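Long-range contacts in beta-ketoacyl synthase (Burkholderia phymatum, PDB 4EWG), which probably acts as a 3-oxoacyl-[acyl-carrier-protein] synthase, joining acyl and malonyl units in the carbon-chain extension of fatty-acid synthesis: residues A81-E86 / N150-W155; P118-F122 / S138-M142; K158-V162 / N181-Q187; A174-A178 / M190-G194; G194-L198 / V235-A239. All coordinates share one frame; numbering follows the deposited sequence.

In the fold
Strand 189-196 of the large mixed sheet ties most of these contacts together. Interaction 4 packs helix 170-183 on one of its faces, while interaction 1 reaches the other, V151 CG1 lying 3.7 Å from L191 CD1. Interaction 5 pairs the strand with 238-246 and shares G194 with interaction 4; A81 CB of interaction 1 meets A195 CB at 4.0 Å. Interaction 3 lies about 10 Å from interaction 4, centre to centre, and uses the same helix. Interaction 2 is peripheral, centred about 19 Å from interaction 1. Interactions 1, 2 and 3 touch the second subunit. The side chain of H249, a calcium-binding residue with no calcium here, is about 10 Å from that of Q187.

Interaction 1. Residues A81-E86 / N150-W155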
# COMPACT_ATOMS: atom_id res chain seq x y z
N ALA A 81 -15.92 1.50 1.80
CA ALA A 81 -15.18 0.33 1.34
C ALA A 81 -15.92 -0.95 1.78
O ALA A 81 -16.14 -1.85 0.98
CB ALA A 81 -13.76 0.35 1.89
N VAL A 82 -16.31 -0.99 3.06
CA VAL A 82 -17.01 -2.14 3.62
C VAL A 82 -18.40 -2.34 2.97
O VAL A 82 -18.76 -3.43 2.59
CB VAL A 82 -17.14 -2.04 5.14
CG1 VAL A 82 -18.05 -3.13 5.67
CG2 VAL A 82 -15.76 -2.13 5.79
N ARG A 83 -19.10 -1.24 2.73
CA ARG A 83 -20.41 -1.34 2.13
C ARG A 83 -20.31 -1.85 0.69
O ARG A 83 -21.09 -2.71 0.28
CB ARG A 83 -21.10 0.03 2.18
CG ARG A 83 -22.47 0.05 1.54
CD ARG A 83 -23.37 -1.02 2.12
NE ARG A 83 -24.72 -0.91 1.60
CZ ARG A 83 -25.62 -1.87 1.62
NH1 ARG A 83 -25.30 -3.06 2.13
NH2 ARG A 83 -26.84 -1.67 1.12
N ALA A 84 -19.34 -1.32 -0.07
CA ALA A 84 -19.03 -1.78 -1.42
C ALA A 84 -18.79 -3.26 -1.45
O ALA A 84 -19.29 -3.99 -2.32
CB ALA A 84 -17.81 -1.05 -1.97
N SER A 85 -17.99 -3.71 -0.49
CA SER A 85 -17.52 -5.05 -0.48
C SER A 85 -18.66 -5.98 -0.07
O SER A 85 -18.77 -7.08 -0.61
CB SER A 85 -16.32 -5.17 0.47
OG SER A 85 -15.27 -4.34 0.07
N GLU A 86 -19.51 -5.51 0.84
CA GLU A 86 -20.73 -6.19 1.24
C GLU A 86 -21.68 -6.41 0.07
O GLU A 86 -22.23 -7.50 -0.09
CB GLU A 86 -21.45 -5.39 2.33
CG GLU A 86 -22.71 -6.05 2.91
CD GLU A 86 -23.35 -5.19 4.00
OE1 GLU A 86 -23.57 -5.65 5.13
OE2 GLU A 86 -23.64 -4.00 3.73
N ASN A 150 -10.04 -2.78 7.34
CA ASN A 150 -11.44 -2.74 7.78
C ASN A 150 -12.33 -3.71 7.00
O ASN A 150 -13.14 -4.39 7.58
CB ASN A 150 -12.01 -1.32 7.72
CG ASN A 150 -11.76 -0.56 8.98
OD1 ASN A 150 -12.04 -1.07 10.07
ND2 ASN A 150 -11.18 0.65 8.87
N VAL A 151 -12.12 -3.80 5.70
CA VAL A 151 -12.82 -4.76 4.88
C VAL A 151 -12.46 -6.18 5.32
O VAL A 151 -13.36 -7.01 5.54
CB VAL A 151 -12.44 -4.59 3.40
CG1 VAL A 151 -12.97 -5.76 2.60
CG2 VAL A 151 -12.93 -3.24 2.87
N SER A 152 -11.16 -6.48 5.44
CA SER A 152 -10.71 -7.83 5.80
C SER A 152 -11.23 -8.28 7.17
O SER A 152 -11.75 -9.39 7.30
CB SER A 152 -9.21 -7.93 5.82
OG SER A 152 -8.81 -9.29 6.01
N LEU A 153 -11.09 -7.42 8.16
CA LEU A 153 -11.58 -7.67 9.49
C LEU A 153 -13.07 -7.87 9.54
O LEU A 153 -13.55 -8.67 10.32
CB LEU A 153 -11.23 -6.51 10.43
CG LEU A 153 -9.82 -6.41 11.04
CD1 LEU A 153 -9.64 -4.96 11.49
CD2 LEU A 153 -9.57 -7.38 12.17
N PHE A 154 -13.82 -7.12 8.72
CA PHE A 154 -15.26 -7.15 8.79
C PHE A 154 -15.83 -8.56 8.52
O PHE A 154 -16.84 -8.93 9.09
CB PHE A 154 -15.86 -6.14 7.80
CG PHE A 154 -17.29 -5.76 8.10
CD1 PHE A 154 -17.59 -4.81 9.09
CD2 PHE A 154 -18.35 -6.36 7.42
CE1 PHE A 154 -18.92 -4.47 9.38
CE2 PHE A 154 -19.66 -6.03 7.69
CZ PHE A 154 -19.96 -5.08 8.67
N TRP A 155 -15.18 -9.34 7.67
CA TRP A 155 -15.64 -10.71 7.42
C TRP A 155 -14.70 -11.72 7.99
O TRP A 155 -14.69 -12.88 7.63
CB TRP A 155 -15.86 -10.94 5.92
CG TRP A 155 -17.13 -10.25 5.42
CD1 TRP A 155 -18.42 -10.74 5.43
CD2 TRP A 155 -17.25 -8.94 4.86
NE1 TRP A 155 -19.30 -9.83 4.91
CE2 TRP A 155 -18.66 -8.73 4.56
CE3 TRP A 155 -16.36 -7.93 4.60
CZ2 TRP A 155 -19.12 -7.57 4.01
CZ3 TRP A 155 -16.83 -6.76 4.06
CH2 TRP A 155 -18.20 -6.59 3.76
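V82 drives one methyl group straight into the face of F154: CG1 sits 3.6 Å from the centroid of the F154 ring and only 9° off its normal, a CH-pi contact. A branched valine suits this place, because with CG1 anti to the backbone N (chi1 171°) the other methyl, CG2, is directed at the backbone of N150, 3.9 Å from N150 O. W155 presents its rim, not a face. The six-membered ring meets the helix backbone, W155 CH2 coming 3.4 Å from V82 O near the indole plane, while E86 CB lies 3.6 Å from W155 CZ2. The smaller A81 and S85 meet V151: A81 CB touches V151 CG2 at 3.8 Å, and S85 OG lies 3.7 Å from V151 CG1. Segments 81-86 and 150-154, of helices 76-92 and 146-154, cross at -52°, side by side on the sheet of the thiolase fold, where A81 and S85 rest on Y109 and V151 rests on L191. Behind this shell, S85 OG donates to A81 O (2.8 Å) from above the carbonyl plane, on the face opposite S85 N; it also bonds to T241 OG1, which settles a buried hydroxyl. The F154 and W66 rings meet edge-to-face, and E86 OE1 accepts from W66 NE1. N150 OD1 is bonded to S73 OG, and N150 and L153 pack on M273 of the second subunit.

Interaction 2. Residues P118-F122 / S138-M142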
# COMPACT_ATOMS: atom_id res chain seq x y z
N PRO A 118 -9.27 11.61 12.48
CA PRO A 118 -7.95 11.40 13.09
C PRO A 118 -6.84 12.23 12.46
O PRO A 118 -5.90 12.61 13.17
CB PRO A 118 -7.71 9.90 12.88
CG PRO A 118 -8.52 9.58 11.66
CD PRO A 118 -9.76 10.40 11.81
N ILE A 119 -6.95 12.55 11.16
CA ILE A 119 -6.04 13.51 10.56
C ILE A 119 -6.12 14.83 11.33
O ILE A 119 -5.09 15.38 11.70
CB ILE A 119 -6.29 13.73 9.06
CG1 ILE A 119 -5.96 12.48 8.26
CG2 ILE A 119 -5.38 14.84 8.52
CD1 ILE A 119 -6.57 12.48 6.87
N ARG A 120 -7.32 15.32 11.59
CA ARG A 120 -7.52 16.51 12.43
C ARG A 120 -6.90 16.34 13.82
O ARG A 120 -6.23 17.25 14.33
CB ARG A 120 -9.02 16.85 12.56
CG ARG A 120 -9.30 18.20 13.26
CD ARG A 120 -10.78 18.49 13.61
NE ARG A 120 -11.41 17.23 13.95
CZ ARG A 120 -11.29 16.61 15.12
NH1 ARG A 120 -10.62 17.16 16.14
NH2 ARG A 120 -11.86 15.39 15.26
N ALA A 121 -7.14 15.18 14.43
CA ALA A 121 -6.71 14.94 15.81
C ALA A 121 -5.19 14.88 15.89
O ALA A 121 -4.58 15.55 16.71
CB ALA A 121 -7.33 13.65 16.34
N PHE A 122 -4.57 14.08 15.05
CA PHE A 122 -3.10 13.97 15.07
C PHE A 122 -2.40 15.26 14.60
O PHE A 122 -1.37 15.66 15.17
CB PHE A 122 -2.63 12.77 14.24
CG PHE A 122 -2.82 11.43 14.92
CD1 PHE A 122 -2.25 11.17 16.15
CD2 PHE A 122 -3.52 10.42 14.29
CE1 PHE A 122 -2.38 9.90 16.75
CE2 PHE A 122 -3.68 9.17 14.89
CZ PHE A 122 -3.10 8.91 16.11
N SER A 138 -7.78 6.12 16.67
CA SER A 138 -7.46 7.15 15.67
C SER A 138 -6.57 6.60 14.55
O SER A 138 -6.83 6.82 13.34
CB SER A 138 -6.82 8.37 16.36
OG SER A 138 -7.74 9.03 17.23
N TYR A 139 -5.53 5.86 14.92
CA TYR A 139 -4.57 5.36 13.92
C TYR A 139 -5.26 4.46 12.90
O TYR A 139 -5.02 4.61 11.69
CB TYR A 139 -3.35 4.63 14.54
CG TYR A 139 -2.43 4.12 13.44
CD1 TYR A 139 -1.75 5.02 12.61
CD2 TYR A 139 -2.29 2.78 13.19
CE1 TYR A 139 -0.91 4.58 11.60
CE2 TYR A 139 -1.47 2.32 12.17
CZ TYR A 139 -0.79 3.22 11.36
OH TYR A 139 0.02 2.78 10.31
N VAL A 140 -6.10 3.54 13.37
CA VAL A 140 -6.72 2.55 12.47
C VAL A 140 -7.71 3.18 11.48
O VAL A 140 -7.89 2.69 10.35
CB VAL A 140 -7.42 1.38 13.24
CG1 VAL A 140 -8.52 1.86 14.19
CG2 VAL A 140 -7.99 0.38 12.25
N GLN A 141 -8.30 4.29 11.88
CA GLN A 141 -9.14 5.10 10.95
C GLN A 141 -8.30 5.98 9.98
O GLN A 141 -8.75 6.33 8.90
CB GLN A 141 -10.09 6.00 11.74
CG GLN A 141 -11.08 5.25 12.62
CD GLN A 141 -12.11 6.17 13.28
OE1 GLN A 141 -12.14 7.40 13.03
NE2 GLN A 141 -12.99 5.58 14.11
N MET A 142 -7.10 6.37 10.41
CA MET A 142 -6.18 7.22 9.61
C MET A 142 -5.21 6.42 8.73
O MET A 142 -4.80 6.87 7.69
CB MET A 142 -5.32 8.08 10.52
CG MET A 142 -4.48 9.11 9.74
SD MET A 142 -3.45 10.13 10.76
CE MET A 142 -2.18 10.74 9.62
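The F122 ring meets helix 138-142 with its CE2 corner: Y139 N lies at the ring edge, near its plane, 3.8 Å from F122 CE2, and S138 CB approaches the same atom obliquely at 3.6 Å. M142 SD is also oblique, 4.8 Å from the ring centroid and 68° off the normal, with F122 CD2 3.5 Å away; this is a Met-aromatic contact. The pyrrolidine of P118 fits against the opening turn of the helix, P118 CB lying 3.2 Å from S138 O and P118 CG 3.7 Å from M142 CB. Methionine suits this place because its chain is long and pliant: CG is anti to the backbone N (chi1 -173°) and the chain runs on extended, past P118 and I119, to deliver sulfur to the phenylalanine. Segment 118-122 crosses helix 138-142 at -127°, in the part of the ketosynthase that meets its partner in the dimer. Y139 turns away from P118-F122, its OH bonded to S112 O of the second subunit and its ring edge-to-face with F399 of that subunit. S138 OG bonds to T135 N, and Q141 NE2 donates to R72 O.

Interaction 3. Residues K158-V162 / N181-Q187; sequences KGRIV and NIAMGKQ
R160 precedes strand 161-163, the outermost of the thiolase-fold sheet within this chain, and reaches across to the C-terminal end of helix 170-183, which closes in a Schellman motif: G185 adopts positive phi, and K186 N and G185 N bond back to N181 O and I182 O. Two direct hydrogen bonds join the segments. R160 NH1 donates to N181 OD1 at 2.7 Å, nearly along the C=O axis (168°), with the oxygen tilted out of the guanidinium plane. R160 N donates to Q187 OE1 at 3.1 Å, from well above that amide's plane. A water lies between R160 NE, whose bond to it is weak, and Q187 OE1 (3.0 Å). Q187 NE2 is satisfied by G103 O, so its amide is held at both ends, and glycine at 159 lets the amide lie close over its CA. Charge accounts for the far end: R160 NH1 also forms a salt bridge with E180 of the second subunit, whose carboxylate probably eases the proximity of R160 NH2 and K186 NZ, 4.7 Å apart. Packing completes the contact. The aliphatic part of K186 covers one guanidinium face, CD being 3.5 Å from R160 NH2, while R160 CG, set between backbone N and carbonyl carbon (chi1 38°), rests 3.6 Å from Q187 CG. On the strand itself, V162 CG2 abuts N181 ND2 at 3.7 Å.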
# COMPACT_ATOMS: atom_id res chain seq x y z
N LYS A 158 -8.90 -14.25 6.53
CA LYS A 158 -7.62 -14.71 7.02
C LYS A 158 -6.62 -14.91 5.91
O LYS A 158 -5.58 -15.49 6.11
CB LYS A 158 -7.79 -15.99 7.89
CG LYS A 158 -8.56 -15.72 9.19
CD LYS A 158 -9.05 -16.98 9.94
CE LYS A 158 -10.18 -16.66 10.94
NZ LYS A 158 -11.52 -16.65 10.27
N GLY A 159 -6.93 -14.36 4.72
CA GLY A 159 -6.03 -14.37 3.60
C GLY A 159 -5.07 -13.20 3.62
O GLY A 159 -5.00 -12.42 4.59
N ARG A 160 -4.30 -13.05 2.55
CA ARG A 160 -3.29 -12.00 2.52
C ARG A 160 -3.95 -10.66 2.26
O ARG A 160 -4.98 -10.58 1.58
CB ARG A 160 -2.16 -12.27 1.54
CG ARG A 160 -2.54 -12.92 0.24
CD ARG A 160 -1.39 -12.90 -0.77
NE ARG A 160 -0.27 -13.74 -0.36
CZ ARG A 160 0.88 -13.86 -1.04
NH1 ARG A 160 1.08 -13.18 -2.16
NH2 ARG A 160 1.84 -14.67 -0.60
N ILE A 161 -3.39 -9.62 2.90
CA ILE A 161 -3.80 -8.24 2.68
C ILE A 161 -2.73 -7.59 1.79
O ILE A 161 -1.52 -7.59 2.10
CB ILE A 161 -4.04 -7.47 4.02
CG1 ILE A 161 -5.26 -8.04 4.77
CG2 ILE A 161 -4.27 -6.00 3.76
CD1 ILE A 161 -5.47 -7.51 6.20
N VAL A 162 -3.18 -7.12 0.62
CA VAL A 162 -2.38 -6.42 -0.31
C VAL A 162 -2.80 -4.95 -0.28
O VAL A 162 -3.78 -4.55 -0.89
CB VAL A 162 -2.56 -6.97 -1.73
CG1 VAL A 162 -1.59 -6.26 -2.66
CG2 VAL A 162 -2.37 -8.50 -1.74
N ASN A 181 -2.27 -12.40 -7.68
CA ASN A 181 -2.26 -13.31 -6.53
C ASN A 181 -3.08 -14.58 -6.79
O ASN A 181 -2.63 -15.69 -6.47
CB ASN A 181 -2.75 -12.58 -5.26
CG ASN A 181 -1.64 -11.82 -4.57
OD1 ASN A 181 -0.83 -12.41 -3.87
ND2 ASN A 181 -1.62 -10.51 -4.73
N ILE A 182 -4.25 -14.44 -7.42
CA ILE A 182 -5.09 -15.63 -7.74
C ILE A 182 -4.47 -16.43 -8.86
O ILE A 182 -4.33 -17.64 -8.77
CB ILE A 182 -6.53 -15.24 -8.12
CG1 ILE A 182 -7.18 -14.47 -6.95
CG2 ILE A 182 -7.35 -16.47 -8.52
CD1 ILE A 182 -8.61 -14.02 -7.19
N ALA A 183 -4.04 -15.76 -9.91
CA ALA A 183 -3.38 -16.43 -11.04
C ALA A 183 -2.21 -17.29 -10.59
O ALA A 183 -1.98 -18.40 -11.11
CB ALA A 183 -2.88 -15.40 -12.06
N MET A 184 -1.47 -16.75 -9.63
CA MET A 184 -0.26 -17.35 -9.12
C MET A 184 -0.56 -18.42 -8.04
O MET A 184 0.33 -19.09 -7.58
CB MET A 184 0.60 -16.20 -8.56
CG MET A 184 2.04 -16.47 -8.23
SD MET A 184 2.95 -14.97 -7.65
CE MET A 184 3.75 -15.66 -6.20
N GLY A 185 -1.83 -18.59 -7.68
CA GLY A 185 -2.24 -19.65 -6.76
C GLY A 185 -2.12 -19.33 -5.29
O GLY A 185 -2.25 -20.21 -4.47
N LYS A 186 -1.92 -18.06 -4.93
CA LYS A 186 -1.73 -17.71 -3.50
C LYS A 186 -3.02 -17.63 -2.73
O LYS A 186 -3.05 -17.84 -1.54
CB LYS A 186 -0.96 -16.38 -3.37
CG LYS A 186 0.48 -16.48 -3.83
CD LYS A 186 1.26 -17.35 -2.83
CE LYS A 186 2.28 -18.27 -3.47
NZ LYS A 186 3.52 -17.61 -3.86
N GLN A 187 -4.10 -17.29 -3.45
CA GLN A 187 -5.41 -17.14 -2.88
C GLN A 187 -6.41 -17.65 -3.89
O GLN A 187 -6.20 -17.54 -5.10
CB GLN A 187 -5.69 -15.65 -2.61
CG GLN A 187 -4.86 -15.05 -1.51
CD GLN A 187 -5.22 -15.58 -0.14
OE1 GLN A 187 -4.38 -15.57 0.75
NE2 GLN A 187 -6.47 -16.06 0.05
O HOH W 1 -1.42 -15.82 0.69

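Interaction 4. Residues A174-A178 / M190-G194; sequences AIGYA and MLAGG
A178 lays its methyl group between two residues of the strand, CB being 3.7 Å from M190 CB and equally 3.7 Å from A192 CB. A192 points back at the helix and fills the groove there: its CB lies 3.6 Å from A174 O and 4.2 Å from I175 CG1. One turn before A178, A174 CB presses on the strand backbone, 3.2 Å from G193 O. Residues this small let the axes come within 7.0 Å of each other; alanine and glycine suit the interface because a methyl group or less separates the two backbones. M190 is larger, and it bends to fit. With CG anti to the carbonyl carbon (chi1 -69°) and further turns at chi2 and chi3, its chain curls beside A178, CE lying 4.2 Å from A178 CB, and goes on to V162. L191 points the other way, to the opposite face of the sheet. No hydrogen bond crosses the contact; M190, L191, A192 and G193 form backbone bonds with strands 105-110 and 238-246, whose A108, L242 and L244 extend the apolar floor under the helix. Segment 174-178 runs at 156° to 190-194, as the return leg of the beta-alpha-beta crossover from 161-163 to 189-196; in relatives with the thiolase fold, this buried helix carries the nucleophilic cysteine at its N-terminal end.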
# COMPACT_ATOMS: atom_id res chain seq x y z
N ALA A 174 -5.32 -2.59 -6.98
CA ALA A 174 -5.97 -3.60 -6.17
C ALA A 174 -6.43 -4.71 -7.09
O ALA A 174 -6.12 -5.87 -6.85
CB ALA A 174 -7.11 -3.02 -5.33
N ILE A 175 -7.11 -4.35 -8.16
CA ILE A 175 -7.66 -5.34 -9.08
C ILE A 175 -6.51 -6.12 -9.70
O ILE A 175 -6.52 -7.37 -9.68
CB ILE A 175 -8.63 -4.71 -10.15
CG1 ILE A 175 -9.87 -4.16 -9.44
CG2 ILE A 175 -9.04 -5.71 -11.27
CD1 ILE A 175 -10.73 -3.21 -10.25
N GLY A 176 -5.49 -5.40 -10.17
CA GLY A 176 -4.37 -6.04 -10.86
C GLY A 176 -3.57 -6.96 -9.98
O GLY A 176 -3.25 -8.09 -10.35
N TYR A 177 -3.19 -6.48 -8.81
CA TYR A 177 -2.37 -7.27 -7.93
C TYR A 177 -3.18 -8.43 -7.30
O TYR A 177 -2.67 -9.51 -7.12
CB TYR A 177 -1.69 -6.39 -6.84
CG TYR A 177 -0.64 -5.38 -7.34
CD1 TYR A 177 0.14 -5.63 -8.47
CD2 TYR A 177 -0.42 -4.19 -6.65
CE1 TYR A 177 1.10 -4.73 -8.89
CE2 TYR A 177 0.53 -3.28 -7.06
CZ TYR A 177 1.30 -3.55 -8.17
OH TYR A 177 2.24 -2.62 -8.60
N ALA A 178 -4.46 -8.21 -7.03
CA ALA A 178 -5.35 -9.32 -6.57
C ALA A 178 -5.41 -10.39 -7.67
O ALA A 178 -5.30 -11.60 -7.42
CB ALA A 178 -6.75 -8.82 -6.19
N MET A 190 -10.33 -13.07 -3.84
CA MET A 190 -9.86 -11.77 -3.36
C MET A 190 -10.99 -10.77 -3.49
O MET A 190 -11.70 -10.75 -4.53
CB MET A 190 -8.66 -11.24 -4.17
CG MET A 190 -7.34 -11.99 -4.01
SD MET A 190 -6.61 -11.88 -2.36
CE MET A 190 -5.75 -10.28 -2.39
N LEU A 191 -11.19 -9.97 -2.45
CA LEU A 191 -11.90 -8.70 -2.59
C LEU A 191 -10.87 -7.67 -3.06
O LEU A 191 -9.80 -7.54 -2.48
CB LEU A 191 -12.49 -8.26 -1.25
CG LEU A 191 -13.52 -9.26 -0.67
CD1 LEU A 191 -13.99 -8.73 0.65
CD2 LEU A 191 -14.70 -9.52 -1.63
N ALA A 192 -11.18 -6.97 -4.14
CA ALA A 192 -10.28 -5.94 -4.64
C ALA A 192 -11.08 -4.68 -4.93
O ALA A 192 -12.10 -4.73 -5.59
CB ALA A 192 -9.55 -6.41 -5.88
N GLY A 193 -10.59 -3.55 -4.45
CA GLY A 193 -11.26 -2.31 -4.69
C GLY A 193 -10.49 -1.10 -4.26
O GLY A 193 -9.29 -1.16 -3.94
N GLY A 194 -11.20 0.03 -4.30
CA GLY A 194 -10.65 1.30 -3.87
C GLY A 194 -11.75 2.16 -3.35
O GLY A 194 -12.93 1.95 -3.68

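Interaction 5. Residues G194-L198 / V235-A239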
# COMPACT_ATOMS: atom_id res chain seq x y z
N GLY A 194 -11.20 0.03 -4.30
CA GLY A 194 -10.65 1.30 -3.87
C GLY A 194 -11.75 2.16 -3.35
O GLY A 194 -12.93 1.95 -3.68
N ALA A 195 -11.38 3.17 -2.56
CA ALA A 195 -12.35 4.04 -1.89
C ALA A 195 -11.77 5.41 -1.60
O ALA A 195 -10.55 5.58 -1.57
CB ALA A 195 -12.81 3.38 -0.61
N GLU A 196 -12.64 6.40 -1.41
CA GLU A 196 -12.24 7.71 -0.96
C GLU A 196 -13.42 8.45 -0.32
O GLU A 196 -14.57 8.30 -0.77
CB GLU A 196 -11.71 8.56 -2.11
CG GLU A 196 -10.68 9.58 -1.63
CD GLU A 196 -9.31 8.93 -1.42
OE1 GLU A 196 -8.80 8.91 -0.27
OE2 GLU A 196 -8.75 8.44 -2.43
N GLU A 197 -13.12 9.25 0.72
CA GLU A 197 -14.12 10.12 1.30
C GLU A 197 -13.81 11.54 0.88
O GLU A 197 -12.68 11.91 0.77
CB GLU A 197 -14.17 9.95 2.82
CG GLU A 197 -13.07 10.62 3.63
CD GLU A 197 -13.07 10.17 5.11
OE1 GLU A 197 -12.95 8.96 5.39
OE2 GLU A 197 -13.14 11.02 5.99
N LEU A 198 -14.84 12.31 0.57
CA LEU A 198 -14.67 13.68 0.11
C LEU A 198 -14.26 14.52 1.30
O LEU A 198 -14.87 14.44 2.37
CB LEU A 198 -15.97 14.23 -0.50
CG LEU A 198 -15.95 15.66 -1.08
CD1 LEU A 198 -14.96 15.78 -2.27
CD2 LEU A 198 -17.37 16.16 -1.46
N VAL A 235 -13.34 16.72 -8.07
CA VAL A 235 -13.14 15.64 -7.11
C VAL A 235 -14.46 15.04 -6.65
O VAL A 235 -15.40 15.75 -6.30
CB VAL A 235 -12.37 16.18 -5.91
CG1 VAL A 235 -12.40 15.21 -4.76
CG2 VAL A 235 -10.93 16.46 -6.37
N GLY A 236 -14.52 13.72 -6.67
CA GLY A 236 -15.66 12.96 -6.18
C GLY A 236 -15.28 12.01 -5.06
O GLY A 236 -14.23 12.19 -4.40
N GLU A 237 -16.13 11.02 -4.81
CA GLU A 237 -15.92 10.08 -3.72
C GLU A 237 -16.69 8.79 -3.91
O GLU A 237 -17.49 8.66 -4.86
CB GLU A 237 -16.31 10.73 -2.38
CG GLU A 237 -17.78 11.09 -2.23
CD GLU A 237 -18.15 11.55 -0.84
OE1 GLU A 237 -17.51 11.14 0.09
OE2 GLU A 237 -19.11 12.33 -0.65
N GLY A 238 -16.50 7.85 -2.98
CA GLY A 238 -17.25 6.58 -2.96
C GLY A 238 -16.33 5.37 -2.81
O GLY A 238 -15.20 5.48 -2.30
N ALA A 239 -16.81 4.22 -3.29
CA ALA A 239 -16.03 3.00 -3.30
C ALA A 239 -16.61 2.02 -4.26
O ALA A 239 -17.80 2.09 -4.61
CB ALA A 239 -15.99 2.38 -1.90
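E237 OE1 is gripped twice, by L198 N at 3.0 Å and by Y80 OH, while its other oxygen accepts from L57 N; a buried carboxylate is thereby fixed in position. L198 N comes from above the carboxylate plane (59° out of it), and E237 CG lies between its backbone N and carbonyl carbon (chi1 65°), from where the extended chain runs alongside 196-198. L198 adds packing to this polar link, with CB 3.5 Å from E237 CD and CD1 3.6 Å from V235 CG1. Before it, the chains form true antiparallel sheet. E196 and G238 are a hydrogen-bonded pair, E196 N donating to G238 O at 2.9 Å and G238 N to E196 O at 3.0 Å, the latter almost straight (176°). A195 and A239 form the adjoining non-hydrogen-bonded pair, whose methyl carbons A195 CB and A239 CB meet at 3.6 Å; small side chains suit strands brought so near. CA-H...O contacts, such as A195 CA to G238 O at 3.2 Å, fill in between. Glycine fits position 238, where the positive phi would crowd a side chain against the preceding carbonyl. E196 and E197 send their carboxylates elsewhere, to S112 and S115. The two alanines face helix 76-92, touching V77, Y80 and A84, V235 packs on helix 200-207, and the sheet continues from A195 into strand 105-110 and from A239 into strand 8-16.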